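Local coordinates for protein heavy metal cation tricomponent efflux pump ZneA(CzcA-like) (Cupriavidus metallidurans, PDB 4K0J) that probably exports zinc ions across the inner membrane in exchange for protons, as the RND transporter of a three-component heavy-metal efflux pump, at residues 688-693 against 824-829. Sequence-based numbering, arbitrary orientation.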
ATOM      1  N   ARG C 688      18.647 -38.068 -24.516  1.00 63.70           N
ATOM      2  CA  ARG C 688      18.986 -39.466 -24.759  1.00 57.14           C
ATOM      3  C   ARG C 688      19.746 -40.075 -23.587  1.00 53.70           C
ATOM      4  O   ARG C 688      19.604 -41.261 -23.300  1.00 54.75           O
ATOM      5  CB  ARG C 688      19.813 -39.601 -26.035  1.00 59.27           C
ATOM      6  CG  ARG C 688      19.103 -39.135 -27.290  1.00 63.14           C
ATOM      7  CD  ARG C 688      20.026 -39.234 -28.495  1.00 72.45           C
ATOM      8  NE  ARG C 688      20.433 -40.612 -28.755  1.00 69.81           N
ATOM      9  CZ  ARG C 688      19.778 -41.437 -29.564  1.00 76.57           C
ATOM     10  NH1 ARG C 688      18.687 -41.020 -30.193  1.00 76.50           N
ATOM     11  NH2 ARG C 688      20.214 -42.676 -29.745  1.00 83.06           N
ATOM     12  N   LEU C 689      20.545 -39.260 -22.909  1.00 61.72           N
ATOM     13  CA  LEU C 689      21.331 -39.732 -21.776  1.00 80.12           C
ATOM     14  C   LEU C 689      20.443 -39.954 -20.564  1.00 84.64           C
ATOM     15  O   LEU C 689      20.349 -41.067 -20.048  1.00 88.24           O
ATOM     16  CB  LEU C 689      22.441 -38.731 -21.439  1.00 93.32           C
ATOM     17  CG  LEU C 689      23.518 -39.149 -20.429  1.00108.27           C
ATOM     18  CD1 LEU C 689      23.128 -38.806 -18.995  1.00112.86           C
ATOM     19  CD2 LEU C 689      23.830 -40.633 -20.560  1.00114.32           C
ATOM     20  N   LEU C 690      19.798 -38.881 -20.115  1.00 80.72           N
ATOM     21  CA  LEU C 690      18.960 -38.916 -18.925  1.00 72.12           C
ATOM     22  C   LEU C 690      17.879 -39.974 -19.010  1.00 70.32           C
ATOM     23  O   LEU C 690      17.484 -40.544 -17.990  1.00 77.69           O
ATOM     24  CB  LEU C 690      18.313 -37.556 -18.684  1.00 67.41           C
ATOM     25  CG  LEU C 690      19.225 -36.465 -18.139  1.00 67.27           C
ATOM     26  CD1 LEU C 690      18.409 -35.226 -17.843  1.00 64.56           C
ATOM     27  CD2 LEU C 690      19.939 -36.956 -16.894  1.00 68.45           C
ATOM     28  N   LYS C 691      17.401 -40.247 -20.220  1.00 60.43           N
ATOM     29  CA  LYS C 691      16.312 -41.204 -20.362  1.00 56.16           C
ATOM     30  C   LYS C 691      16.799 -42.646 -20.247  1.00 59.88           C
ATOM     31  O   LYS C 691      16.009 -43.584 -20.325  1.00 53.34           O
ATOM     32  CB  LYS C 691      15.527 -40.967 -21.654  1.00 49.41           C
ATOM     33  CG  LYS C 691      16.257 -41.329 -22.925  1.00 61.24           C
ATOM     34  CD  LYS C 691      15.528 -40.761 -24.137  1.00 73.03           C
ATOM     35  CE  LYS C 691      14.033 -41.067 -24.096  1.00 64.22           C
ATOM     36  NZ  LYS C 691      13.335 -40.592 -25.328  1.00 53.00           N
ATOM     37  N   THR C 692      18.102 -42.812 -20.041  1.00 74.62           N
ATOM     38  CA  THR C 692      18.686 -44.135 -19.833  1.00 80.71           C
ATOM     39  C   THR C 692      18.859 -44.456 -18.346  1.00 77.98           C
ATOM     40  O   THR C 692      18.861 -45.622 -17.952  1.00 82.35           O
ATOM     41  CB  THR C 692      20.046 -44.286 -20.559  1.00 82.02           C
ATOM     42  OG1 THR C 692      20.944 -43.251 -20.134  1.00 79.50           O
ATOM     43  CG2 THR C 692      19.858 -44.198 -22.066  1.00 83.72           C
ATOM     44  N   VAL C 693      19.007 -43.416 -17.528  1.00 68.47           N
ATOM     45  CA  VAL C 693      19.132 -43.575 -16.079  1.00 75.03           C
ATOM     46  C   VAL C 693      17.860 -44.187 -15.474  1.00 90.54           C
ATOM     47  O   VAL C 693      16.759 -43.683 -15.703  1.00 87.17           O
ATOM     48  CB  VAL C 693      19.447 -42.221 -15.401  1.00 66.91           C
ATOM     49  CG1 VAL C 693      19.667 -42.396 -13.907  1.00 51.10           C
ATOM     50  CG2 VAL C 693      20.660 -41.575 -16.052  1.00 49.87           C
ATOM     51  N   GLU C 824      22.442 -37.813  -8.179  1.00 83.83           N
ATOM     52  CA  GLU C 824      23.884 -38.022  -8.111  1.00 94.40           C
ATOM     53  C   GLU C 824      24.382 -38.759  -9.355  1.00 87.69           C
ATOM     54  O   GLU C 824      25.277 -38.283 -10.065  1.00 78.75           O
ATOM     55  CB  GLU C 824      24.244 -38.822  -6.863  1.00111.21           C
ATOM     56  CG  GLU C 824      25.703 -39.227  -6.789  1.00136.47           C
ATOM     57  CD  GLU C 824      25.996 -40.125  -5.603  1.00158.61           C
ATOM     58  OE1 GLU C 824      25.037 -40.525  -4.909  1.00164.88           O
ATOM     59  OE2 GLU C 824      27.183 -40.429  -5.361  1.00167.59           O
ATOM     60  N   GLU C 825      23.778 -39.916  -9.616  1.00 81.95           N
ATOM     61  CA  GLU C 825      24.137 -40.743 -10.763  1.00 70.43           C
ATOM     62  C   GLU C 825      23.964 -40.026 -12.099  1.00 70.32           C
ATOM     63  O   GLU C 825      24.903 -39.934 -12.888  1.00 66.44           O
ATOM     64  CB  GLU C 825      23.312 -42.029 -10.752  1.00 59.48           C
ATOM     65  CG  GLU C 825      23.484 -42.889 -11.985  1.00 69.76           C
ATOM     66  CD  GLU C 825      22.665 -44.162 -11.915  1.00 75.23           C
ATOM     67  OE1 GLU C 825      21.988 -44.491 -12.913  1.00 71.67           O
ATOM     68  OE2 GLU C 825      22.701 -44.835 -10.862  1.00 80.90           O
ATOM     69  N   ALA C 826      22.758 -39.522 -12.349  1.00 86.29           N
ATOM     70  CA  ALA C 826      22.455 -38.864 -13.616  1.00 88.95           C
ATOM     71  C   ALA C 826      23.309 -37.619 -13.843  1.00 96.46           C
ATOM     72  O   ALA C 826      23.932 -37.476 -14.898  1.00104.60           O
ATOM     73  CB  ALA C 826      20.981 -38.525 -13.701  1.00 85.84           C
ATOM     74  N   ARG C 827      23.341 -36.723 -12.857  1.00 92.99           N
ATOM     75  CA  ARG C 827      24.161 -35.514 -12.954  1.00 99.18           C
ATOM     76  C   ARG C 827      25.638 -35.847 -13.163  1.00111.46           C
ATOM     77  O   ARG C 827      26.344 -35.137 -13.882  1.00110.44           O
ATOM     78  CB  ARG C 827      23.976 -34.621 -11.722  1.00 91.48           C
ATOM     79  CG  ARG C 827      25.033 -33.548 -11.535  1.00 90.41           C
ATOM     80  CD  ARG C 827      24.885 -32.866 -10.181  1.00 93.15           C
ATOM     81  NE  ARG C 827      23.831 -31.855 -10.172  1.00 92.98           N
ATOM     82  CZ  ARG C 827      24.043 -30.554 -10.350  1.00 95.66           C
ATOM     83  NH1 ARG C 827      25.274 -30.100 -10.549  1.00 91.86           N
ATOM     84  NH2 ARG C 827      23.027 -29.703 -10.331  1.00101.15           N
ATOM     85  N   MET C 828      26.102 -36.932 -12.546  1.00119.65           N
ATOM     86  CA  MET C 828      27.469 -37.388 -12.783  1.00124.63           C
ATOM     87  C   MET C 828      27.641 -37.832 -14.237  1.00116.77           C
ATOM     88  O   MET C 828      28.658 -37.546 -14.868  1.00118.53           O
ATOM     89  CB  MET C 828      27.857 -38.517 -11.822  1.00129.00           C
ATOM     90  CG  MET C 828      29.332 -38.896 -11.873  1.00129.44           C
ATOM     91  SD  MET C 828      29.815 -40.079 -10.600  1.00122.10           S
ATOM     92  CE  MET C 828      29.422 -39.161  -9.112  1.00 99.15           C
ATOM     93  N   ARG C 829      26.636 -38.518 -14.769  1.00106.99           N
ATOM     94  CA  ARG C 829      26.688 -38.982 -16.152  1.00109.34           C
ATOM     95  C   ARG C 829      26.521 -37.844 -17.165  1.00122.38           C
ATOM     96  O   ARG C 829      26.767 -38.027 -18.357  1.00120.70           O
ATOM     97  CB  ARG C 829      25.636 -40.066 -16.397  1.00 99.36           C
ATOM     98  CG  ARG C 829      25.831 -41.325 -15.564  1.00 89.46           C
ATOM     99  CD  ARG C 829      24.763 -42.357 -15.879  1.00 80.42           C
ATOM    100  NE  ARG C 829      24.747 -42.696 -17.298  1.00 79.99           N
ATOM    101  CZ  ARG C 829      23.875 -43.528 -17.859  1.00 75.45           C
ATOM    102  NH1 ARG C 829      22.940 -44.108 -17.119  1.00 81.79           N
ATOM    103  NH2 ARG C 829      23.938 -43.778 -19.160  1.00 60.95           N
TER
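Arg829 reaches across to Leu689, Thr692 and Val693 and buries more surface than any other residue of this contact. Its chain bends at chi3 (57°), which sets the position of NE. The guanidinium lies oblique to Leu689, Thr692 and Val693. NH2 sits 3.4 Å from CD2 of Leu689. The same nitrogen is 3.2 Å from OG1 of Thr692. The other terminal nitrogen, NH1, lies 3.6 Å from CG2 of Val693. The side chains of Val693 and Arg829 run past each other in opposite directions. Leu689 crosses the arginine at a slant, and its CD1 rests 3.8 Å from CB of Arg829, near the root of that side chain.

Leu689 and Leu690 are in the last turn of helix 676-690, Thr692 and Val693 in the turn that follows it. The second segment is on helix 820-830. Both helices belong to a ferredoxin-like βαββαβ unit. They lie side by side against a four-stranded antiparallel sheet with strand order 699-701, 807-812, 667-672, 843-847. In this family such a unit is a porter subdomain, and this one probably corresponds to PC2 of AcrB.

Nearer the sheet, Leu690, Ala826 and CG2 of Val693 make an apolar contact. CB of Ala826 points at the other segment and meets two methyl groups. CD2 of Leu690 is 3.7 Å from it, and CG2 of Val693 is 3.9 Å away. Leu690 also touches Trp845 of strand 843-847.

At the edge of the contact, CG1 of Val693 meets Glu825, whose OE1 lies 3.3 Å from it. The glutamate slides past the valine in the opposite sense. Its OE2 forms a long, weak ion pair with Arg817. Lys832 NZ comes close to Arg829 NE, a like-charge approach that may be unfavourable.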